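Alpha-glucosidase (Pseudoalteromonas sp. K8, PDB 5HQA) hydrolyses alpha-glucosides as a chloride-activated family 97 glycoside hydrolase, whose active-site pocket holds a calcium ion and binds the inhibitor acarbose. Local coordinates at residues H80-T86 and S98-F104; V108-V114 and N225-I231; G8-I12 and S24-N29; F104-G109 and S243-L249. All blocks are in the same frame, centred on the assembly; numbering follows the deposited sequence. Where two conformers were deposited one is given.

Contact 1 of 4, residues H80-T86 and S98-F104; sequences HNEVTVT and SVRFKAF. With FMT (formic acid), chain I.
Residues 80-86 and 98-104 are the antiparallel arms of a beta hairpin, their axes 4.6 Å apart with N-to-C directions at 163°. Both backbones are extended throughout, and Val83 faces Phe101 at the middle of the register. At the start, His80 (chi1 p) lays CB over the Phe104 ring, 3.7 Å from its centroid, while Lys102 CD sits 3.9 Å from the centroid of the His80 ring; His80 ND1 bonds Asp78. Asn81 pairs with Ala103 (N to O 3.1 Å, O to N 2.8 Å). Glu82, chi1 and chi2 both t, takes a hydrogen bond from His80 NE2 on OE1 (3.2 Å) and a salt bridge from Arg100 NH1 on OE2 (2.7 Å). Val83 exchanges bonds with Phe101 (N to O 3.0 Å, O to N 2.8 Å). Thr84 lies opposite Arg100 at CA-CA 4.2 Å, and a formic acid accepts from Arg100 NH2 at O1 (3.3 Å). Val85 and Val99 form the last hydrogen-bonded pair, both bonds 2.9 Å, before Thr86 OG1 meets Ser98 OG at 2.9 Å. The chemistry largely divides by face: Val83, Val85, Phe101 and Ala103 pack against strands 2-4 and 10-15, whereas Glu82 and Arg100 join a polar network on the other.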
# COMPACT_ATOMS: atom_id res chain seq x y z
N HIS A 80 0.20 -12.61 -20.65
CA HIS A 80 1.63 -12.79 -20.44
C HIS A 80 2.09 -14.06 -21.14
O HIS A 80 1.30 -14.96 -21.42
CB HIS A 80 1.99 -12.83 -18.95
CG HIS A 80 1.53 -14.06 -18.23
ND1 HIS A 80 0.32 -14.13 -17.57
CD2 HIS A 80 2.13 -15.27 -18.05
CE1 HIS A 80 0.19 -15.33 -17.02
NE2 HIS A 80 1.27 -16.04 -17.31
N ASN A 81 3.38 -14.10 -21.44
CA ASN A 81 4.05 -15.33 -21.80
C ASN A 81 4.79 -15.86 -20.59
O ASN A 81 5.24 -15.10 -19.73
CB ASN A 81 5.01 -15.13 -22.97
CG ASN A 81 4.29 -14.79 -24.25
OD1 ASN A 81 3.23 -15.35 -24.55
ND2 ASN A 81 4.85 -13.86 -25.03
N GLU A 82 4.91 -17.18 -20.51
CA GLU A 82 5.41 -17.85 -19.33
C GLU A 82 6.44 -18.89 -19.75
O GLU A 82 6.27 -19.56 -20.77
CB GLU A 82 4.25 -18.51 -18.58
CG GLU A 82 4.58 -19.16 -17.25
CD GLU A 82 3.30 -19.57 -16.52
OE1 GLU A 82 2.23 -19.01 -16.84
OE2 GLU A 82 3.35 -20.45 -15.65
N VAL A 83 7.52 -19.01 -18.98
CA VAL A 83 8.45 -20.11 -19.17
C VAL A 83 8.87 -20.63 -17.81
O VAL A 83 9.15 -19.85 -16.89
CB VAL A 83 9.68 -19.71 -20.02
CG1 VAL A 83 10.57 -18.71 -19.29
CG2 VAL A 83 10.48 -20.98 -20.43
N THR A 84 8.89 -21.95 -17.67
CA THR A 84 9.44 -22.60 -16.49
C THR A 84 10.77 -23.21 -16.89
O THR A 84 10.83 -24.05 -17.81
CB THR A 84 8.49 -23.65 -15.94
OG1 THR A 84 7.22 -23.03 -15.65
CG2 THR A 84 9.05 -24.25 -14.66
N VAL A 85 11.84 -22.78 -16.23
CA VAL A 85 13.20 -23.22 -16.53
C VAL A 85 13.64 -24.15 -15.41
O VAL A 85 13.62 -23.76 -14.24
CB VAL A 85 14.16 -22.03 -16.66
CG1 VAL A 85 15.54 -22.51 -17.06
CG2 VAL A 85 13.62 -21.02 -17.67
N THR A 86 14.01 -25.38 -15.76
CA THR A 86 14.43 -26.35 -14.76
C THR A 86 15.95 -26.44 -14.75
O THR A 86 16.57 -26.59 -15.81
CB THR A 86 13.83 -27.73 -15.04
OG1 THR A 86 12.40 -27.63 -14.93
CG2 THR A 86 14.33 -28.74 -14.03
N SER A 98 13.35 -25.19 -10.18
CA SER A 98 12.87 -24.49 -11.35
C SER A 98 12.62 -23.04 -11.01
O SER A 98 12.39 -22.69 -9.85
CB SER A 98 11.60 -25.14 -11.91
OG SER A 98 11.88 -26.47 -12.34
N VAL A 99 12.68 -22.18 -12.02
CA VAL A 99 12.25 -20.80 -11.89
C VAL A 99 11.19 -20.55 -12.95
O VAL A 99 11.40 -20.87 -14.13
CB VAL A 99 13.43 -19.81 -12.02
CG1 VAL A 99 12.95 -18.40 -11.77
CG2 VAL A 99 14.50 -20.14 -10.99
N ARG A 100 10.06 -20.01 -12.53
CA ARG A 100 8.96 -19.69 -13.43
C ARG A 100 8.99 -18.20 -13.68
O ARG A 100 8.99 -17.41 -12.73
CB ARG A 100 7.62 -20.11 -12.82
CG ARG A 100 6.40 -19.91 -13.73
CD ARG A 100 5.11 -20.38 -13.05
NE ARG A 100 5.23 -21.77 -12.61
CZ ARG A 100 4.90 -22.83 -13.35
NH1 ARG A 100 4.41 -22.69 -14.58
NH2 ARG A 100 5.08 -24.04 -12.85
N PHE A 101 9.05 -17.80 -14.96
CA PHE A 101 9.04 -16.40 -15.37
C PHE A 101 7.75 -16.09 -16.09
O PHE A 101 7.33 -16.84 -16.97
CB PHE A 101 10.21 -16.08 -16.30
CG PHE A 101 11.56 -16.20 -15.67
CD1 PHE A 101 12.24 -15.07 -15.23
CD2 PHE A 101 12.15 -17.44 -15.53
CE1 PHE A 101 13.49 -15.19 -14.64
CE2 PHE A 101 13.40 -17.56 -14.95
CZ PHE A 101 14.07 -16.43 -14.50
N LYS A 102 7.12 -14.96 -15.74
CA LYS A 102 5.96 -14.45 -16.46
C LYS A 102 6.31 -13.08 -17.01
O LYS A 102 6.70 -12.19 -16.25
CB LYS A 102 4.73 -14.37 -15.55
CG LYS A 102 4.20 -15.73 -15.10
CD LYS A 102 2.96 -15.59 -14.25
CE LYS A 102 2.29 -16.92 -13.98
NZ LYS A 102 0.96 -16.72 -13.33
N ALA A 103 6.19 -12.91 -18.32
CA ALA A 103 6.57 -11.66 -18.99
C ALA A 103 5.30 -10.98 -19.47
O ALA A 103 4.60 -11.50 -20.35
CB ALA A 103 7.53 -11.93 -20.14
N PHE A 104 5.00 -9.82 -18.89
CA PHE A 104 3.90 -8.95 -19.28
C PHE A 104 4.44 -7.77 -20.08
O PHE A 104 5.63 -7.46 -20.02
CB PHE A 104 3.15 -8.40 -18.06
CG PHE A 104 2.65 -9.45 -17.11
CD1 PHE A 104 1.29 -9.78 -17.09
CD2 PHE A 104 3.51 -10.06 -16.21
CE1 PHE A 104 0.81 -10.73 -16.21
CE2 PHE A 104 3.04 -11.01 -15.33
CZ PHE A 104 1.69 -11.35 -15.33
C FMT I . 4.78 -25.90 -16.24
O1 FMT I . 5.63 -26.08 -15.37
O2 FMT I . 3.57 -25.75 -16.00

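Contact 2 of 4, residues V108-V114 and N225-I231; sequences VGFRYEV and NTPWRTI
Arg111 lays its aliphatic chain over the indole of Trp228, with CG 3.9 Å from the centroid of the six-membered ring and almost on its normal. Chi1 p with chi2 and chi3 t extends the chain across the ring to the guanidinium, where NE (2.8 Å) and NH2 (3.0 Å) both reach Glu113 OE2, a carboxylate oxygen also bridged to Arg100. A water links Arg111 NH1 (2.9 Å) to Thr226 O (2.7 Å). Trp228 is m, chi2 89°, and turns its edge to Gly109, whose C lies 3.6 Å from CE3. Strands 108-114 and 228-231 run antiparallel, axes 4.4 Å apart at 157°. Val108 pairs with Ile231 (N to O 2.9 Å, O to N 2.8 Å) and Phe110 with Arg229 (N to O 2.9 Å, O to N 2.7 Å). The register then slips by one residue, so that Glu113 faces Asn225. At the slip Thr226, chi1 p, puts its hydroxyl in place of a carbonyl: Tyr112 N donates to Thr226 OG1 (3.0 Å), and Thr226 N to Tyr112 O (3.1 Å). On the face of Val108 and Ile231, Phe110 (chi1 p) receives Arg229 CB 3.9 Å from its ring centroid, and Arg229 continues to Glu128 and Glu186. These are neighbouring strands of an extended antiparallel sheet in the N-terminal domain of family 97, a beta-sandwich related to galactose mutarotase.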
# COMPACT_ATOMS: atom_id res chain seq x y z
N VAL A 108 7.93 -8.00 -15.47
CA VAL A 108 8.16 -9.44 -15.35
C VAL A 108 8.08 -9.86 -13.89
O VAL A 108 8.45 -9.12 -12.98
CB VAL A 108 9.51 -9.87 -15.96
CG1 VAL A 108 9.69 -9.29 -17.35
CG2 VAL A 108 10.66 -9.48 -15.07
N GLY A 109 7.58 -11.07 -13.68
CA GLY A 109 7.57 -11.69 -12.37
C GLY A 109 8.27 -13.04 -12.47
O GLY A 109 8.15 -13.73 -13.49
N PHE A 110 9.01 -13.40 -11.42
CA PHE A 110 9.57 -14.75 -11.39
C PHE A 110 9.58 -15.29 -9.97
O PHE A 110 9.62 -14.53 -8.99
CB PHE A 110 10.98 -14.82 -12.02
CG PHE A 110 12.05 -14.03 -11.30
CD1 PHE A 110 12.81 -14.61 -10.30
CD2 PHE A 110 12.30 -12.70 -11.65
CE1 PHE A 110 13.79 -13.88 -9.63
CE2 PHE A 110 13.29 -11.97 -11.00
CZ PHE A 110 14.04 -12.56 -9.98
N ARG A 111 9.53 -16.62 -9.86
CA ARG A 111 9.62 -17.26 -8.55
C ARG A 111 10.32 -18.59 -8.71
O ARG A 111 10.35 -19.18 -9.79
CB ARG A 111 8.24 -17.46 -7.91
CG ARG A 111 7.44 -18.58 -8.54
CD ARG A 111 6.16 -18.83 -7.77
NE ARG A 111 5.43 -19.97 -8.33
CZ ARG A 111 4.18 -20.27 -8.00
NH1 ARG A 111 3.51 -19.52 -7.13
NH2 ARG A 111 3.59 -21.32 -8.56
N TYR A 112 10.92 -19.04 -7.61
CA TYR A 112 11.54 -20.36 -7.57
C TYR A 112 10.50 -21.39 -7.18
O TYR A 112 9.63 -21.12 -6.34
CB TYR A 112 12.66 -20.40 -6.54
CG TYR A 112 13.80 -19.44 -6.73
CD1 TYR A 112 13.68 -18.09 -6.37
CD2 TYR A 112 15.04 -19.89 -7.20
CE1 TYR A 112 14.76 -17.22 -6.49
CE2 TYR A 112 16.11 -19.03 -7.33
CZ TYR A 112 15.97 -17.70 -6.96
OH TYR A 112 17.06 -16.86 -7.09
N GLU A 113 10.60 -22.57 -7.76
CA GLU A 113 9.78 -23.71 -7.38
C GLU A 113 10.74 -24.87 -7.13
O GLU A 113 11.34 -25.40 -8.07
CB GLU A 113 8.74 -24.03 -8.46
CG GLU A 113 7.76 -22.87 -8.64
CD GLU A 113 6.78 -23.05 -9.79
OE1 GLU A 113 6.77 -24.13 -10.42
OE2 GLU A 113 6.02 -22.09 -10.06
N VAL A 114 10.93 -25.20 -5.86
CA VAL A 114 11.86 -26.25 -5.45
C VAL A 114 11.04 -27.51 -5.17
O VAL A 114 10.25 -27.52 -4.22
CB VAL A 114 12.68 -25.83 -4.22
CG1 VAL A 114 13.65 -26.95 -3.86
CG2 VAL A 114 13.42 -24.55 -4.51
N ASN A 225 8.04 -23.02 -2.62
CA ASN A 225 8.18 -21.96 -3.61
C ASN A 225 8.54 -20.67 -2.89
O ASN A 225 8.32 -20.54 -1.68
CB ASN A 225 6.89 -21.76 -4.42
CG ASN A 225 6.42 -23.03 -5.08
OD1 ASN A 225 7.21 -23.91 -5.41
ND2 ASN A 225 5.11 -23.15 -5.29
N THR A 226 9.10 -19.71 -3.62
CA THR A 226 9.24 -18.36 -3.11
C THR A 226 8.05 -17.52 -3.53
O THR A 226 7.29 -17.89 -4.43
CB THR A 226 10.52 -17.72 -3.64
OG1 THR A 226 10.39 -17.51 -5.05
CG2 THR A 226 11.75 -18.58 -3.34
N PRO A 227 7.86 -16.35 -2.92
CA PRO A 227 6.98 -15.34 -3.52
C PRO A 227 7.53 -14.93 -4.88
O PRO A 227 8.66 -15.24 -5.25
CB PRO A 227 7.02 -14.18 -2.52
CG PRO A 227 7.53 -14.79 -1.22
CD PRO A 227 8.46 -15.88 -1.65
N TRP A 228 6.70 -14.22 -5.63
CA TRP A 228 7.16 -13.66 -6.90
C TRP A 228 8.07 -12.47 -6.65
O TRP A 228 7.82 -11.65 -5.76
CB TRP A 228 5.96 -13.23 -7.74
CG TRP A 228 5.10 -14.37 -8.15
CD1 TRP A 228 4.04 -14.90 -7.47
CD2 TRP A 228 5.24 -15.15 -9.35
NE1 TRP A 228 3.51 -15.97 -8.17
CE2 TRP A 228 4.22 -16.14 -9.32
CE3 TRP A 228 6.12 -15.11 -10.44
CZ2 TRP A 228 4.06 -17.08 -10.35
CZ3 TRP A 228 5.96 -16.05 -11.46
CH2 TRP A 228 4.94 -17.02 -11.41
N ARG A 229 9.14 -12.37 -7.43
CA ARG A 229 9.96 -11.16 -7.51
C ARG A 229 9.50 -10.40 -8.75
O ARG A 229 9.37 -11.01 -9.82
CB ARG A 229 11.44 -11.50 -7.62
CG ARG A 229 12.10 -11.97 -6.33
CD ARG A 229 11.68 -13.38 -5.90
NE ARG A 229 12.14 -13.67 -4.54
CZ ARG A 229 11.53 -13.23 -3.45
NH1 ARG A 229 10.42 -12.49 -3.54
NH2 ARG A 229 12.03 -13.52 -2.25
N THR A 230 9.22 -9.10 -8.62
CA THR A 230 8.62 -8.36 -9.72
C THR A 230 9.53 -7.22 -10.17
O THR A 230 10.14 -6.54 -9.34
CB THR A 230 7.22 -7.79 -9.37
OG1 THR A 230 7.32 -6.83 -8.31
CG2 THR A 230 6.29 -8.91 -8.93
N ILE A 231 9.60 -7.04 -11.49
CA ILE A 231 10.36 -5.96 -12.10
C ILE A 231 9.43 -5.26 -13.08
O ILE A 231 9.20 -5.75 -14.19
CB ILE A 231 11.62 -6.46 -12.81
CG1 ILE A 231 12.47 -7.31 -11.85
CG2 ILE A 231 12.42 -5.27 -13.34
CD1 ILE A 231 13.62 -8.06 -12.54
O HOH W 1 4.65 -17.89 -4.99

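Contact 3 of 4, residues G8-I12 and S24-N29; sequences GNIKI and SISFKN
Lys11 NZ donates to Asn29 OD1 at 3.0 Å and to Gly8 O at 2.7 Å, tying together the loop ends of residues 8-12 and 24-29. Its chain runs m, t, t, p, the final p angle turning the amine back. One water accepts from Lys11 NZ (3.1 Å) and Asn29 N (2.9 Å), donates to Asn9 O (2.8 Å) and meets Ser26 OG (2.8 Å); a second bridges Lys11 O and Ser26 OG, both at 3.1 Å. In the backbone, Lys11 pairs with Ser26 (N to O 3.0 Å, O to N 2.9 Å), and Lys28 N donates to Asn9 O (2.8 Å). Lys28 and Asn29 then turn through positive phi (50° and 67°), ending the extended run. The strands belong to a beta hairpin, 10-15 with 22-27, in one sheet of the N-terminal beta-sandwich; their axes lie 4.8 Å apart at 162°. Ile10 faces Phe27 and Ile12 faces Ile25 in non-hydrogen-bonded pairs. On that apolar face Ile10 CG1 touches the Phe27 ring edge at CD1 (3.7 Å), Ile10 CG2 meets Ile25 CG2 (3.9 Å), and Ile12 CG1 meets Ile25 CG1 (3.9 Å). Val108, from the opposing sheet, packs against Ile10, Ile12 and Ile25.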
# COMPACT_ATOMS: atom_id res chain seq x y z
N GLY A 8 6.62 -8.06 -27.25
CA GLY A 8 8.01 -8.25 -27.63
C GLY A 8 9.00 -7.25 -27.05
O GLY A 8 10.21 -7.45 -27.21
N ASN A 9 8.54 -6.20 -26.37
CA ASN A 9 9.46 -5.15 -25.93
C ASN A 9 10.31 -5.57 -24.74
O ASN A 9 11.45 -5.09 -24.60
CB ASN A 9 8.70 -3.87 -25.61
CG ASN A 9 8.22 -3.17 -26.86
OD1 ASN A 9 8.88 -3.22 -27.90
ND2 ASN A 9 7.06 -2.54 -26.78
N ILE A 10 9.80 -6.43 -23.86
CA ILE A 10 10.57 -6.94 -22.73
C ILE A 10 11.03 -8.35 -23.07
O ILE A 10 10.22 -9.21 -23.44
CB ILE A 10 9.74 -6.93 -21.43
CG1 ILE A 10 9.39 -5.49 -21.05
CG2 ILE A 10 10.53 -7.61 -20.30
CD1 ILE A 10 8.45 -5.39 -19.85
N LYS A 11 12.33 -8.59 -22.95
CA LYS A 11 12.91 -9.88 -23.29
C LYS A 11 13.77 -10.33 -22.12
O LYS A 11 14.66 -9.60 -21.69
CB LYS A 11 13.73 -9.79 -24.58
CG LYS A 11 12.93 -9.33 -25.81
CD LYS A 11 13.77 -9.41 -27.09
CE LYS A 11 13.02 -8.86 -28.30
NZ LYS A 11 12.74 -7.39 -28.17
N ILE A 12 13.51 -11.54 -21.62
CA ILE A 12 14.27 -12.10 -20.50
C ILE A 12 15.07 -13.29 -21.02
O ILE A 12 14.49 -14.20 -21.62
CB ILE A 12 13.36 -12.53 -19.34
CG1 ILE A 12 12.46 -11.38 -18.88
CG2 ILE A 12 14.20 -13.07 -18.18
CD1 ILE A 12 11.04 -11.45 -19.42
N SER A 24 18.90 -12.02 -17.39
CA SER A 24 19.06 -10.62 -17.78
C SER A 24 17.82 -10.19 -18.53
O SER A 24 17.05 -11.01 -19.02
CB SER A 24 20.33 -10.41 -18.63
OG SER A 24 20.21 -11.09 -19.87
N ILE A 25 17.61 -8.87 -18.62
CA ILE A 25 16.39 -8.34 -19.22
C ILE A 25 16.75 -7.17 -20.12
O ILE A 25 17.50 -6.28 -19.71
CB ILE A 25 15.37 -7.89 -18.16
CG1 ILE A 25 15.04 -9.04 -17.19
CG2 ILE A 25 14.10 -7.34 -18.84
CD1 ILE A 25 14.09 -8.64 -16.10
N SER A 26 16.20 -7.15 -21.33
CA SER A 26 16.28 -5.99 -22.20
C SER A 26 14.90 -5.38 -22.39
O SER A 26 13.87 -6.06 -22.30
CB SER A 26 16.87 -6.35 -23.56
OG SER A 26 16.00 -7.20 -24.27
N PHE A 27 14.88 -4.07 -22.64
CA PHE A 27 13.66 -3.34 -22.94
C PHE A 27 13.90 -2.62 -24.25
O PHE A 27 14.85 -1.83 -24.36
CB PHE A 27 13.30 -2.36 -21.82
CG PHE A 27 12.00 -1.63 -22.04
CD1 PHE A 27 10.81 -2.33 -22.20
CD2 PHE A 27 11.96 -0.24 -22.07
CE1 PHE A 27 9.60 -1.66 -22.39
CE2 PHE A 27 10.75 0.44 -22.25
CZ PHE A 27 9.58 -0.27 -22.41
N LYS A 28 13.07 -2.91 -25.26
CA LYS A 28 13.26 -2.37 -26.60
C LYS A 28 14.69 -2.59 -27.08
O LYS A 28 15.33 -1.70 -27.64
CB LYS A 28 12.88 -0.89 -26.64
CG LYS A 28 11.43 -0.67 -26.27
CD LYS A 28 11.12 0.80 -26.20
CE LYS A 28 9.64 1.03 -26.30
NZ LYS A 28 9.42 2.45 -26.66
N ASN A 29 15.21 -3.79 -26.80
CA ASN A 29 16.50 -4.27 -27.27
C ASN A 29 17.68 -3.50 -26.68
O ASN A 29 18.76 -3.50 -27.27
CB ASN A 29 16.57 -4.27 -28.80
CG ASN A 29 15.61 -5.27 -29.42
OD1 ASN A 29 15.45 -6.38 -28.91
ND2 ASN A 29 14.94 -4.87 -30.49
O HOH W 2 13.84 -6.11 -25.60
O HOH W 3 17.36 -9.78 -23.23

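Contact 4 of 4, residues F104-G109 and S243-L249; sequences FDSGVG and SDIILNL
This is a turn-to-helix packing contact within the N-terminal beta-sandwich domain: the tight turn of the hairpin 95-104 and 107-114 meets the short helix 245-248 on the side of the sheet that bears the Phe104 side chain. A type I beta turn spans Phe104 to Gly107, with Asp105 at phi/psi -61/-24 and Ser106 at -103/2; Phe104 N bonds Gly107 O at 2.8 Å and Gly107 N returns to Phe104 O at 3.3 Å. Gly107 is at 157/-175, where a side chain would collide with the preceding carbonyl and come close to Ile245 CD1. The apolar centre is Phe104 (chi1 m) against Ile245 (chi1 and chi2 t), with Phe104 CD2 3.6 Å from Ile245 CD1. Asn248 CB lies 4.1 Å from Phe104 CE1, its amide bound to Trp66 and Val77, and the next residue, Leu249 (m, t), brings CD2 to 4.1 Å from Phe104 CE2 at the ring edge. Leu249 CD1 also lies 4.0 Å from Gly109 CA, occupying the space a beta carbon there would need. Ile245 CD1 reaches the strand backbone as well, 3.6 Å from Gly107 C. At the helix start Ser243, chi1 t, forms an ST turn: its OG accepts from Ile245 N at 3.1 Å and pairs with Ser106 OG at 2.8 Å.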
# COMPACT_ATOMS: atom_id res chain seq x y z
N PHE A 104 5.00 -9.82 -18.89
CA PHE A 104 3.90 -8.95 -19.28
C PHE A 104 4.44 -7.77 -20.08
O PHE A 104 5.63 -7.46 -20.02
CB PHE A 104 3.15 -8.40 -18.06
CG PHE A 104 2.65 -9.45 -17.11
CD1 PHE A 104 1.29 -9.78 -17.09
CD2 PHE A 104 3.51 -10.06 -16.21
CE1 PHE A 104 0.81 -10.73 -16.21
CE2 PHE A 104 3.04 -11.01 -15.33
CZ PHE A 104 1.69 -11.35 -15.33
N ASP A 105 3.55 -7.08 -20.80
CA ASP A 105 3.98 -5.85 -21.46
C ASP A 105 4.47 -4.80 -20.47
O ASP A 105 5.27 -3.94 -20.84
CB ASP A 105 2.86 -5.28 -22.31
CG ASP A 105 2.58 -6.12 -23.54
OD1 ASP A 105 3.43 -6.97 -23.89
OD2 ASP A 105 1.52 -5.91 -24.17
N SER A 106 4.04 -4.86 -19.21
CA SER A 106 4.42 -3.86 -18.22
C SER A 106 5.49 -4.33 -17.24
O SER A 106 5.85 -3.56 -16.34
CB SER A 106 3.18 -3.40 -17.44
OG SER A 106 2.58 -4.50 -16.78
N GLY A 107 6.01 -5.54 -17.37
CA GLY A 107 7.02 -6.00 -16.45
C GLY A 107 7.09 -7.52 -16.38
O GLY A 107 6.42 -8.23 -17.13
N VAL A 108 7.93 -8.00 -15.47
CA VAL A 108 8.16 -9.44 -15.35
C VAL A 108 8.08 -9.86 -13.89
O VAL A 108 8.45 -9.12 -12.98
CB VAL A 108 9.51 -9.87 -15.96
CG1 VAL A 108 9.69 -9.29 -17.35
CG2 VAL A 108 10.66 -9.48 -15.07
N GLY A 109 7.58 -11.07 -13.68
CA GLY A 109 7.57 -11.69 -12.37
C GLY A 109 8.27 -13.04 -12.47
O GLY A 109 8.15 -13.73 -13.49
N SER A 243 -0.09 -0.49 -14.22
CA SER A 243 0.06 -1.93 -14.37
C SER A 243 -0.73 -2.68 -13.30
O SER A 243 -0.87 -2.22 -12.17
CB SER A 243 1.55 -2.30 -14.29
OG SER A 243 1.71 -3.71 -14.27
N ASP A 244 -1.26 -3.85 -13.68
CA ASP A 244 -1.92 -4.77 -12.76
C ASP A 244 -1.04 -5.96 -12.38
O ASP A 244 -1.56 -6.99 -11.92
CB ASP A 244 -3.23 -5.28 -13.36
CG ASP A 244 -4.28 -4.20 -13.51
OD1 ASP A 244 -4.62 -3.55 -12.50
OD2 ASP A 244 -4.77 -4.00 -14.64
N ILE A 245 0.27 -5.86 -12.58
CA ILE A 245 1.11 -7.05 -12.46
C ILE A 245 1.07 -7.62 -11.04
O ILE A 245 1.04 -8.84 -10.86
CB ILE A 245 2.55 -6.73 -12.93
CG1 ILE A 245 3.37 -8.01 -13.01
CG2 ILE A 245 3.22 -5.70 -12.01
CD1 ILE A 245 4.72 -7.78 -13.65
N ILE A 246 1.02 -6.75 -10.02
CA ILE A 246 1.03 -7.27 -8.65
C ILE A 246 -0.22 -8.11 -8.39
O ILE A 246 -0.13 -9.25 -7.90
CB ILE A 246 1.15 -6.12 -7.62
CG1 ILE A 246 2.47 -5.36 -7.82
CG2 ILE A 246 1.07 -6.68 -6.20
CD1 ILE A 246 3.71 -6.24 -7.75
N LEU A 247 -1.40 -7.59 -8.73
CA LEU A 247 -2.62 -8.38 -8.57
C LEU A 247 -2.58 -9.65 -9.41
O LEU A 247 -3.00 -10.72 -8.95
CB LEU A 247 -3.85 -7.56 -8.94
CG LEU A 247 -4.28 -6.47 -7.96
CD1 LEU A 247 -5.40 -5.66 -8.61
CD2 LEU A 247 -4.75 -7.08 -6.65
N ASN A 248 -2.10 -9.54 -10.65
CA ASN A 248 -2.14 -10.70 -11.55
C ASN A 248 -1.25 -11.84 -11.08
O ASN A 248 -1.46 -12.99 -11.49
CB ASN A 248 -1.72 -10.28 -12.96
CG ASN A 248 -2.90 -9.81 -13.79
OD1 ASN A 248 -4.02 -10.30 -13.62
ND2 ASN A 248 -2.67 -8.84 -14.67
N LEU A 249 -0.28 -11.56 -10.22
CA LEU A 249 0.60 -12.61 -9.74
C LEU A 249 0.09 -13.27 -8.47
O LEU A 249 0.72 -14.21 -7.98
CB LEU A 249 2.01 -12.05 -9.52
CG LEU A 249 2.72 -11.69 -10.82
CD1 LEU A 249 4.07 -11.09 -10.50
CD2 LEU A 249 2.89 -12.93 -11.72

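Overall arrangement
All four contacts lie in the N-terminal domain; along the chain contact 3 precedes contact 1, and contact 4 spans a long excursion enclosing contact 2. Strands 75-89, 95-104, 107-114 and 224-234 are successive neighbours in one antiparallel sheet, so contacts 1 and 2, with centres about 9 Å apart, lie side by side. Contact 3 belongs to the other sheet, its centre about 14 Å from that of contact 1; Ile10, Ile12 and Ile25 meet Val108, Phe101 and Ile231 between the layers. Contact 4, sharing Phe104 with contact 1 and Val108 and Gly109 with contact 2, packs helix 245-248 on the face of the 95-104/107-114 sheet turned away from contact 3, completing a two-layered core with a helix over one side.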